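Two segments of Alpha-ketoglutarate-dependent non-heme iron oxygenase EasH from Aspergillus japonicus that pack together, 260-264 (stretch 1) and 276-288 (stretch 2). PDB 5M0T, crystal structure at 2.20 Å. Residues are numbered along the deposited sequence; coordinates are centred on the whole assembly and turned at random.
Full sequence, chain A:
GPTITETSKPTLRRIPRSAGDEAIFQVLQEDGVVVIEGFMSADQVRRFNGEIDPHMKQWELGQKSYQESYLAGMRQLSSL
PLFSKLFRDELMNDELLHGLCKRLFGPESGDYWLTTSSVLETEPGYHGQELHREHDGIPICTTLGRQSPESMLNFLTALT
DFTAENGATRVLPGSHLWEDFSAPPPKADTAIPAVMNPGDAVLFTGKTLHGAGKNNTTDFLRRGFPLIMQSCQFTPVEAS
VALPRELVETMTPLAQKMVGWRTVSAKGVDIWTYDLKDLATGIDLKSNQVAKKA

Stretch 1 260-264: GWRTV
Stretch 2 (276-288) LKDLATGIDLKSN

Stretch 1 is an irregular segment that packs against a short helix, 279-282, and the loop following it; the contact buries 443 Å² summed over both sides. The nearest CA pair, Thr263 CA and Leu279 CA at 5.5 Å, sets the register.

Gly260 (phi/psi 85/28) makes no contact; its positive phi is one that glycine readily adopts. Trp261 follows at -116/11, with chi1 -82° (m) and chi2 76°. Its buried indole meets two aliphatic side chains: Trp261 CE3 lies 4.0 Å from Ile283 CD1, which sits at the ring edge, and 4.1 Å from Leu285 CD1. Its backbone is covered too, Trp261 O being 3.4 Å from Leu279 CD2.

Arg262 is extended (-134/165), and its m, t, t rotamer with chi4 -82° carries the guanidinium along stretch 2. Ala280 CB, 3.2 Å from Arg262 NH1, and Leu285 CD2, 4.2 Å from Arg262 NE, both lie over one face of the planar group. The contact is therefore packing, while Arg262 NE and NH2 find hydrogen bonds elsewhere in the structure. Ala280 points its CB toward stretch 1, and that methyl meets the guanidinium face.

Thr263 (-71/141, chi1 m) points toward the helix start and supplies the one direct hydrogen bond across the stretches: Leu279 N donates to Thr263 OG1 at 2.9 Å, with an N-H...O angle of 140°. A water extends this link, accepting from Thr263 N and Ala280 N, each 3.1 Å from its oxygen, and donating to Asp278 OD1 at 2.6 Å. Asp278 (chi1 t) is the N-cap: its OD2 accepts from Thr281 N at 3.1 Å and Thr281 OG1 at 2.7 Å.

Beyond the helix, Asp284 (66/40) forms a Schellman turn, with Leu285 N 2.8 Å from Ala280 O; Leu285 (chi1 t, chi2 p) then points back toward stretch 1. Val264, a strand residue, makes no contact.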

# COMPACT_ATOMS: atom_id res chain seq x y z
N GLY A 260 -7.64 7.91 -1.05
CA GLY A 260 -7.27 7.11 0.12
C GLY A 260 -8.15 7.27 1.35
O GLY A 260 -7.68 7.07 2.46
N TRP A 261 -9.43 7.60 1.16
CA TRP A 261 -10.39 7.66 2.27
C TRP A 261 -11.55 6.65 2.20
O TRP A 261 -12.50 6.74 3.00
CB TRP A 261 -10.91 9.09 2.41
CG TRP A 261 -9.99 9.97 3.17
CD1 TRP A 261 -8.83 10.53 2.71
CD2 TRP A 261 -10.14 10.40 4.52
NE1 TRP A 261 -8.25 11.28 3.70
CE2 TRP A 261 -9.02 11.22 4.82
CE3 TRP A 261 -11.10 10.17 5.50
CZ2 TRP A 261 -8.84 11.81 6.07
CZ3 TRP A 261 -10.92 10.77 6.76
CH2 TRP A 261 -9.79 11.58 7.02
N ARG A 262 -11.48 5.67 1.30
CA ARG A 262 -12.44 4.56 1.30
C ARG A 262 -11.76 3.22 1.14
O ARG A 262 -10.59 3.13 0.74
CB ARG A 262 -13.50 4.74 0.20
CG ARG A 262 -14.65 5.65 0.58
CD ARG A 262 -15.44 6.15 -0.62
NE ARG A 262 -16.39 7.19 -0.23
CZ ARG A 262 -17.59 6.98 0.31
NH1 ARG A 262 -18.06 5.75 0.56
NH2 ARG A 262 -18.34 8.02 0.61
N THR A 263 -12.52 2.18 1.44
CA THR A 263 -12.07 0.81 1.34
C THR A 263 -11.94 0.44 -0.13
O THR A 263 -12.75 0.84 -0.96
CB THR A 263 -13.03 -0.11 2.10
OG1 THR A 263 -12.92 0.17 3.51
CG2 THR A 263 -12.77 -1.61 1.83
N VAL A 264 -10.89 -0.32 -0.43
CA VAL A 264 -10.56 -0.76 -1.79
C VAL A 264 -10.47 -2.28 -1.77
O VAL A 264 -10.09 -2.85 -0.75
CB VAL A 264 -9.25 -0.13 -2.33
CG1 VAL A 264 -9.45 1.34 -2.65
CG2 VAL A 264 -8.09 -0.30 -1.35
N LEU A 276 -11.79 -3.86 10.05
CA LEU A 276 -11.96 -4.87 8.99
C LEU A 276 -13.25 -4.75 8.15
O LEU A 276 -13.44 -5.52 7.21
CB LEU A 276 -11.81 -6.29 9.55
CG LEU A 276 -10.54 -6.56 10.36
CD1 LEU A 276 -10.57 -7.95 10.96
CD2 LEU A 276 -9.28 -6.40 9.50
N LYS A 277 -14.11 -3.80 8.48
CA LYS A 277 -15.36 -3.54 7.76
C LYS A 277 -15.14 -2.25 6.95
O LYS A 277 -14.07 -1.64 7.03
CB LYS A 277 -16.56 -3.39 8.74
CG LYS A 277 -16.67 -4.35 9.94
CD LYS A 277 -17.60 -5.53 9.72
N ASP A 278 -16.15 -1.86 6.17
CA ASP A 278 -16.11 -0.68 5.29
C ASP A 278 -15.68 0.60 6.04
O ASP A 278 -16.17 0.88 7.13
CB ASP A 278 -17.50 -0.48 4.66
CG ASP A 278 -17.53 0.64 3.63
OD1 ASP A 278 -16.87 0.47 2.59
OD2 ASP A 278 -18.22 1.67 3.86
N LEU A 279 -14.75 1.35 5.45
CA LEU A 279 -14.13 2.51 6.12
C LEU A 279 -15.10 3.68 6.26
O LEU A 279 -15.27 4.25 7.34
CB LEU A 279 -12.88 2.97 5.37
CG LEU A 279 -12.17 4.25 5.86
CD1 LEU A 279 -11.80 4.16 7.34
CD2 LEU A 279 -10.94 4.54 4.99
N ALA A 280 -15.73 4.03 5.14
CA ALA A 280 -16.68 5.15 5.08
C ALA A 280 -17.86 4.99 6.04
O ALA A 280 -18.29 5.97 6.64
CB ALA A 280 -17.17 5.33 3.65
N THR A 281 -18.38 3.77 6.17
CA THR A 281 -19.45 3.46 7.12
C THR A 281 -18.96 3.63 8.55
O THR A 281 -19.65 4.23 9.39
CB THR A 281 -19.96 1.99 6.98
OG1 THR A 281 -20.24 1.69 5.61
CG2 THR A 281 -21.22 1.75 7.80
N GLY A 282 -17.77 3.09 8.84
CA GLY A 282 -17.24 3.04 10.19
C GLY A 282 -16.94 4.39 10.79
O GLY A 282 -17.15 4.59 11.98
N ILE A 283 -16.44 5.31 9.96
CA ILE A 283 -16.12 6.68 10.39
C ILE A 283 -17.23 7.70 10.09
O ILE A 283 -17.06 8.87 10.39
CB ILE A 283 -14.77 7.18 9.82
CG1 ILE A 283 -14.83 7.44 8.30
CG2 ILE A 283 -13.66 6.19 10.15
CD1 ILE A 283 -13.51 7.85 7.67
N ASP A 284 -18.34 7.24 9.49
CA ASP A 284 -19.53 8.06 9.18
C ASP A 284 -19.22 9.13 8.12
O ASP A 284 -19.71 10.25 8.20
CB ASP A 284 -20.12 8.69 10.46
N LEU A 285 -18.44 8.74 7.10
CA LEU A 285 -17.90 9.69 6.12
C LEU A 285 -18.99 10.24 5.19
O LEU A 285 -19.72 9.48 4.57
CB LEU A 285 -16.81 9.01 5.28
CG LEU A 285 -16.02 9.89 4.29
CD1 LEU A 285 -15.14 10.89 5.03
CD2 LEU A 285 -15.19 9.03 3.35
N LYS A 286 -19.07 11.56 5.11
CA LYS A 286 -20.04 12.24 4.25
C LYS A 286 -19.40 12.49 2.89
O LYS A 286 -18.19 12.34 2.74
CB LYS A 286 -20.49 13.55 4.89
CG LYS A 286 -21.16 13.35 6.25
CD LYS A 286 -21.70 14.67 6.78
CE LYS A 286 -22.69 14.44 7.92
NZ LYS A 286 -23.42 15.68 8.32
N SER A 287 -20.21 12.87 1.90
CA SER A 287 -19.73 13.09 0.53
C SER A 287 -20.58 14.12 -0.22
O SER A 287 -21.72 14.40 0.17
CB SER A 287 -19.70 11.78 -0.25
OG SER A 287 -20.92 11.07 -0.10
N ASN A 288 -20.02 14.71 -1.28
CA ASN A 288 -20.68 15.77 -2.05
C ASN A 288 -21.23 16.91 -1.17
O ASN A 288 -22.28 17.49 -1.48
CB ASN A 288 -21.79 15.17 -2.94
CG ASN A 288 -21.24 14.35 -4.09
OD1 ASN A 288 -20.40 14.83 -4.86
ND2 ASN A 288 -21.70 13.10 -4.22
O HOH W 1 -15.43 2.66 2.37